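Local coordinates for protein acetylene hydratase (Pelobacter acetylenicus, PDB 2E7Z) that catalyses the hydration of acetylene to acetaldehyde, using a tungsten-bis(molybdopterin guanine dinucleotide) cofactor and a [4Fe-4S] cluster, at residues Leu84-Glu89 / Ala450-Pro455; Ala88-Lys93 / Gln433-Cys438. One frame throughout, in Å; residues are numbered along the deposited sequence.

In the fold
Helix 80-98 lies across one face of a mixed beta sheet, and both contacts join it to neighbouring strands of that sheet, 452-455 in contact 1 and 435-440 in contact 2. Their centres are about 7 Å apart, and backbone hydrogen bonds between the strands bind one to the other. Contact 1 is the more buried: an aromatic ring has an isoleucine over one face and, at its hydroxyl edge, a carboxylate that accepts a hydrogen bond. Contact 2, one turn further along the helix, is partly buried, with leucines packed inside and an exposed lysine that, in one of two conformers, reaches a backbone carbonyl just before the strand. Side chain meets side chain in the first polar bond, main chain in the second.

Contact 1 (Leu84-Glu89 / Ala450-Pro455); sequences LDEIAE and ADYVLP
Helix 80-98 packs on a mixed beta sheet, and here Glu86 and Ile87 of the helix take hold of Tyr452 on strand 452-455. The phenol OH of Tyr452 donates a hydrogen bond to Glu86 OE1 at 2.6 Å, and OE1 receives it on its anti lone pair, the one turned away from OE2. OE1 lies at the ring's edge in its plane, while the carboxylate is turned 70° from the ring, and the two side chains cross at about a right angle. Glu86 CB also comes within 3.2 Å of Tyr452 OH, so the root of the glutamate as well as its end borders the hydroxyl. Lys64 forms a salt bridge with the same OE1 and Gln82 bonds OE2, which gives both oxygens of this carboxylate partners and probably favours its charged form.

Ile87 approaches a face of the ring, not its edge. Its CG1 stands 3.5 Å above the ring plane, displaced toward CD1, in a CH-pi contact 3.9 Å from the ring centroid. With CG1 anti to the carbonyl carbon (chi1 -72°), the ethyl arm runs across this face toward the ring's root, and its CD1 comes 4.0 Å from Tyr452 CB. The N-to-C directions of residues 452-455 and of the helix segment 84-89 are 132° apart, and the strand's alternation brings Leu454, two residues on, to the same side of the sheet as Tyr452. A phenylalanine in place of Tyr452 would probably keep the face for Ile87 but leave Glu86 OE1 without its hydroxyl donor. Tyrosine suits this position because its apolar ring packs against Ile87 while its hydroxyl reaches the glutamate. Further along, Ile87 CD1 meets Leu454 CD1 at 4.1 Å, and the side chain of Leu454 lies about 4 Å from that of Tyr439, which binds the tungsten cofactor.

Contact 2 (Ala88-Lys93 / Gln433-Cys438); sequences AEKLKK and QDLVVC
Lys90 lays the aliphatic part of its side chain past Leu435, with CG 4.0 Å from Leu435 CB, and the two side chains slide by each other in opposite directions. CG is anti to the backbone N (chi1 -176°), and from there the chain bends at chi2 and chi3, carrying the amine to the residue just before strand 435-440. In the conformer given here, one of two deposited, Lys90 NZ donates a hydrogen bond of 2.8 Å to Asp434 O. The C=O...N angle is 148° and the nitrogen is tilted 22° from the carbonyl plane. A lysine suits this exposed position because its methylenes can cover a leucine while its ammonium reaches a polar atom.

Leu435 faces the helix in the layered alpha/beta arrangement, where helix 80-98 covers one side of the sheet and Leu435 is the first residue of its strand. Its CD2 lies 4.0 Å from Leu91 N and 4.2 Å from Leu91 CB, so one branch of the leucine meets the helix backbone and the base of the next side chain. Ile94, a turn later, touches Leu435 as well. Leu91 itself also touches Ala408 of the adjoining strand and Met502, so a branched apolar residue suits its buried place.

Asp434 starts toward the helix, but the end of its side chain leads away, and its OD1 remains 5.6 Å from Lys90 NZ. In this conformer the ammonium pairs with the main chain of Asp434, whereas any attraction to its carboxylate probably acts only at longer range.

Contact 1 (Leu84-Glu89 / Ala450-Pro455)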
loop_
_atom_site.group_PDB
_atom_site.type_symbol
_atom_site.label_atom_id
_atom_site.label_comp_id
_atom_site.label_asym_id
_atom_site.label_seq_id
_atom_site.Cartn_x
_atom_site.Cartn_y
_atom_site.Cartn_z
ATOM N N LEU A 84 -29.371 -3.486 -2.760
ATOM C CA LEU A 84 -29.173 -2.136 -2.258
ATOM C C LEU A 84 -30.287 -1.741 -1.280
ATOM O O LEU A 84 -30.025 -1.082 -0.273
ATOM C CB LEU A 84 -29.097 -1.165 -3.434
ATOM C CG LEU A 84 -27.865 -1.299 -4.335
ATOM C CD1 LEU A 84 -28.211 -0.891 -5.778
ATOM C CD2 LEU A 84 -26.739 -0.480 -3.785
ATOM N N ASP A 85 -31.530 -2.134 -1.580
ATOM C CA ASP A 85 -32.624 -1.837 -0.664
ATOM C C ASP A 85 -32.359 -2.471 0.704
ATOM O O ASP A 85 -32.508 -1.817 1.741
ATOM C CB ASP A 85 -33.941 -2.395 -1.192
ATOM C CG ASP A 85 -34.553 -1.542 -2.305
ATOM O OD1 ASP A 85 -34.022 -0.442 -2.621
ATOM O OD2 ASP A 85 -35.585 -1.995 -2.849
ATOM N N GLU A 86 -31.941 -3.736 0.694
ATOM C CA GLU A 86 -31.720 -4.453 1.949
ATOM C C GLU A 86 -30.504 -3.939 2.703
ATOM O O GLU A 86 -30.533 -3.815 3.919
ATOM C CB GLU A 86 -31.603 -5.958 1.701
ATOM C CG GLU A 86 -32.939 -6.539 1.222
ATOM C CD GLU A 86 -32.918 -8.046 0.984
ATOM O OE1 GLU A 86 -31.920 -8.709 1.343
ATOM O OE2 GLU A 86 -33.907 -8.585 0.420
ATOM N N ILE A 87 -29.439 -3.648 1.963
ATOM C CA ILE A 87 -28.232 -3.092 2.574
ATOM C C ILE A 87 -28.568 -1.766 3.264
ATOM O O ILE A 87 -28.205 -1.541 4.434
ATOM C CB ILE A 87 -27.114 -2.968 1.531
ATOM C CG1 ILE A 87 -26.588 -4.359 1.166
ATOM C CG2 ILE A 87 -25.970 -2.118 2.056
ATOM C CD1 ILE A 87 -25.774 -4.384 -0.138
ATOM N N ALA A 88 -29.312 -0.885 2.570
ATOM C CA ALA A 88 -29.671 0.413 3.137
ATOM C C ALA A 88 -30.569 0.257 4.370
ATOM O O ALA A 88 -30.367 0.916 5.399
ATOM C CB ALA A 88 -30.354 1.288 2.085
ATOM N N GLU A 89 -31.554 -0.640 4.266
ATOM C CA GLU A 89 -32.444 -0.866 5.393
ATOM C C GLU A 89 -31.669 -1.334 6.634
ATOM O O GLU A 89 -31.886 -0.833 7.737
ATOM C CB GLU A 89 -33.506 -1.905 5.034
ATOM C CG GLU A 89 -34.441 -2.255 6.194
ATOM C CD GLU A 89 -35.328 -3.457 5.892
ATOM O OE1 GLU A 89 -35.067 -4.191 4.898
ATOM O OE2 GLU A 89 -36.290 -3.674 6.662
ATOM N N ALA A 450 -19.532 -12.459 4.044
ATOM C CA ALA A 450 -20.430 -11.352 3.806
ATOM C C ALA A 450 -21.903 -11.726 3.909
ATOM O O ALA A 450 -22.254 -12.897 3.780
ATOM C CB ALA A 450 -20.129 -10.708 2.473
ATOM N N ASP A 451 -22.747 -10.708 4.121
ATOM C CA ASP A 451 -24.202 -10.844 3.909
ATOM C C ASP A 451 -24.541 -10.696 2.427
ATOM O O ASP A 451 -25.489 -11.314 1.920
ATOM C CB ASP A 451 -24.957 -9.807 4.720
ATOM C CG ASP A 451 -24.780 -10.038 6.195
ATOM O OD1 ASP A 451 -25.446 -10.940 6.760
ATOM O OD2 ASP A 451 -23.973 -9.334 6.808
ATOM N N TYR A 452 -23.780 -9.858 1.729
ATOM C CA TYR A 452 -23.990 -9.560 0.308
ATOM C C TYR A 452 -22.662 -9.460 -0.386
ATOM O O TYR A 452 -21.748 -8.754 0.125
ATOM C CB TYR A 452 -24.745 -8.219 0.092
ATOM C CG TYR A 452 -26.088 -8.183 0.780
ATOM C CD1 TYR A 452 -26.198 -7.770 2.108
ATOM C CD2 TYR A 452 -27.242 -8.618 0.109
ATOM C CE1 TYR A 452 -27.399 -7.764 2.775
ATOM C CE2 TYR A 452 -28.470 -8.661 0.760
ATOM C CZ TYR A 452 -28.530 -8.242 2.094
ATOM O OH TYR A 452 -29.736 -8.281 2.755
ATOM N N VAL A 453 -22.558 -10.140 -1.533
ATOM C CA VAL A 453 -21.379 -10.025 -2.370
ATOM C C VAL A 453 -21.835 -9.339 -3.641
ATOM O O VAL A 453 -22.797 -9.779 -4.284
ATOM C CB VAL A 453 -20.748 -11.387 -2.643
ATOM C CG1 VAL A 453 -19.499 -11.250 -3.556
ATOM C CG2 VAL A 453 -20.362 -12.062 -1.322
ATOM N N LEU A 454 -21.187 -8.226 -3.970
ATOM C CA LEU A 454 -21.603 -7.388 -5.092
ATOM C C LEU A 454 -20.552 -7.426 -6.164
ATOM O O LEU A 454 -19.390 -7.294 -5.876
ATOM C CB LEU A 454 -21.870 -5.951 -4.652
ATOM C CG LEU A 454 -22.936 -5.824 -3.571
ATOM C CD1 LEU A 454 -23.030 -4.357 -3.192
ATOM C CD2 LEU A 454 -24.278 -6.308 -4.078
ATOM N N PRO A 455 -20.959 -7.685 -7.422
ATOM C CA PRO A 455 -19.974 -7.829 -8.487
ATOM C C PRO A 455 -19.367 -6.554 -9.031
ATOM O O PRO A 455 -20.073 -5.676 -9.540
ATOM C CB PRO A 455 -20.780 -8.514 -9.596
ATOM C CG PRO A 455 -22.172 -7.984 -9.409
ATOM C CD PRO A 455 -22.342 -7.904 -7.896
#

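Contact 2 (Ala88-Lys93 / Gln433-Cys438)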
loop_
_atom_site.group_PDB
_atom_site.type_symbol
_atom_site.label_atom_id
_atom_site.label_comp_id
_atom_site.label_asym_id
_atom_site.label_seq_id
_atom_site.Cartn_x
_atom_site.Cartn_y
_atom_site.Cartn_z
ATOM N N ALA A 88 -29.312 -0.885 2.570
ATOM C CA ALA A 88 -29.671 0.413 3.137
ATOM C C ALA A 88 -30.569 0.257 4.370
ATOM O O ALA A 88 -30.367 0.916 5.399
ATOM C CB ALA A 88 -30.354 1.288 2.085
ATOM N N GLU A 89 -31.554 -0.640 4.266
ATOM C CA GLU A 89 -32.444 -0.866 5.393
ATOM C C GLU A 89 -31.669 -1.334 6.634
ATOM O O GLU A 89 -31.886 -0.833 7.737
ATOM C CB GLU A 89 -33.506 -1.905 5.034
ATOM C CG GLU A 89 -34.441 -2.255 6.194
ATOM C CD GLU A 89 -35.328 -3.457 5.892
ATOM O OE1 GLU A 89 -35.067 -4.191 4.898
ATOM O OE2 GLU A 89 -36.290 -3.674 6.662
ATOM N N LYS A 90 -30.769 -2.302 6.440
ATOM C CA LYS A 90 -29.995 -2.821 7.562
ATOM C C LYS A 90 -28.993 -1.798 8.103
ATOM O O LYS A 90 -28.829 -1.665 9.312
ATOM C CB LYS A 90 -29.280 -4.116 7.179
ATOM C CG LYS A 90 -28.540 -4.756 8.344
ATOM C CD LYS A 90 -28.545 -6.287 8.304
ATOM C CE LYS A 90 -28.593 -6.848 9.723
ATOM N NZ LYS A 90 -28.367 -8.305 9.795
ATOM N N LEU A 91 -28.333 -1.064 7.209
ATOM C CA LEU A 91 -27.413 -0.024 7.645
ATOM C C LEU A 91 -28.129 1.075 8.449
ATOM O O LEU A 91 -27.606 1.561 9.443
ATOM C CB LEU A 91 -26.725 0.587 6.433
ATOM C CG LEU A 91 -25.661 1.644 6.717
ATOM C CD1 LEU A 91 -24.548 1.030 7.537
ATOM C CD2 LEU A 91 -25.155 2.180 5.389
ATOM N N LYS A 92 -29.328 1.469 8.011
ATOM C CA LYS A 92 -30.094 2.457 8.777
ATOM C C LYS A 92 -30.357 1.980 10.203
ATOM O O LYS A 92 -30.226 2.750 11.155
ATOM C CB LYS A 92 -31.433 2.764 8.092
ATOM C CG LYS A 92 -31.285 3.652 6.880
ATOM C CD LYS A 92 -32.599 3.690 6.087
ATOM C CE LYS A 92 -32.449 4.541 4.850
ATOM N NZ LYS A 92 -33.720 4.560 4.057
ATOM N N LYS A 93 -30.733 0.716 10.352
ATOM C CA LYS A 93 -30.980 0.149 11.684
ATOM C C LYS A 93 -29.714 0.129 12.533
ATOM O O LYS A 93 -29.746 0.463 13.730
ATOM C CB LYS A 93 -31.574 -1.267 11.584
ATOM C CG LYS A 93 -33.006 -1.288 11.060
ATOM C CD LYS A 93 -33.468 -2.723 10.766
ATOM C CE LYS A 93 -33.757 -3.517 12.046
ATOM N NZ LYS A 93 -34.789 -2.842 12.915
ATOM N N GLN A 433 -20.063 -8.777 13.214
ATOM C CA GLN A 433 -20.795 -7.775 12.426
ATOM C C GLN A 433 -22.252 -8.123 12.248
ATOM O O GLN A 433 -22.602 -9.290 12.180
ATOM C CB GLN A 433 -20.143 -7.575 11.043
ATOM C CG GLN A 433 -18.706 -7.065 11.092
ATOM C CD GLN A 433 -18.631 -5.807 11.945
ATOM O OE1 GLN A 433 -19.005 -4.736 11.492
ATOM N NE2 GLN A 433 -18.176 -5.941 13.192
ATOM N N ASP A 434 -23.083 -7.081 12.188
ATOM C CA ASP A 434 -24.496 -7.244 11.825
ATOM C C ASP A 434 -24.697 -7.133 10.308
ATOM O O ASP A 434 -25.645 -7.698 9.772
ATOM C CB ASP A 434 -25.337 -6.183 12.536
ATOM C CG ASP A 434 -25.423 -6.407 14.016
ATOM O OD1 ASP A 434 -25.336 -7.573 14.459
ATOM O OD2 ASP A 434 -25.596 -5.412 14.733
ATOM N N LEU A 435 -23.782 -6.462 9.607
ATOM C CA LEU A 435 -23.853 -6.310 8.153
ATOM C C LEU A 435 -22.467 -6.283 7.567
ATOM O O LEU A 435 -21.656 -5.458 7.977
ATOM C CB LEU A 435 -24.576 -5.012 7.766
ATOM C CG LEU A 435 -24.623 -4.649 6.274
ATOM C CD1 LEU A 435 -25.439 -5.662 5.462
ATOM C CD2 LEU A 435 -25.238 -3.285 6.080
ATOM N N VAL A 436 -22.203 -7.166 6.607
ATOM C CA VAL A 436 -20.944 -7.152 5.857
ATOM C C VAL A 436 -21.279 -7.155 4.381
ATOM O O VAL A 436 -22.083 -7.993 3.915
ATOM C CB VAL A 436 -20.049 -8.356 6.205
ATOM C CG1 VAL A 436 -18.786 -8.450 5.329
ATOM C CG2 VAL A 436 -19.724 -8.347 7.684
ATOM N N VAL A 437 -20.721 -6.204 3.645
ATOM C CA VAL A 437 -20.896 -6.139 2.192
ATOM C C VAL A 437 -19.524 -6.229 1.552
ATOM O O VAL A 437 -18.601 -5.503 1.954
ATOM C CB VAL A 437 -21.564 -4.810 1.794
ATOM C CG1 VAL A 437 -21.628 -4.655 0.259
ATOM C CG2 VAL A 437 -22.948 -4.638 2.458
ATOM N N CYS A 438 -19.355 -7.125 0.587
ATOM C CA CYS A 438 -18.087 -7.304 -0.107
ATOM C C CYS A 438 -18.256 -7.026 -1.577
ATOM O O CYS A 438 -19.034 -7.738 -2.220
ATOM C CB CYS A 438 -17.491 -8.686 0.175
ATOM S SG CYS A 438 -15.897 -8.941 -0.619
#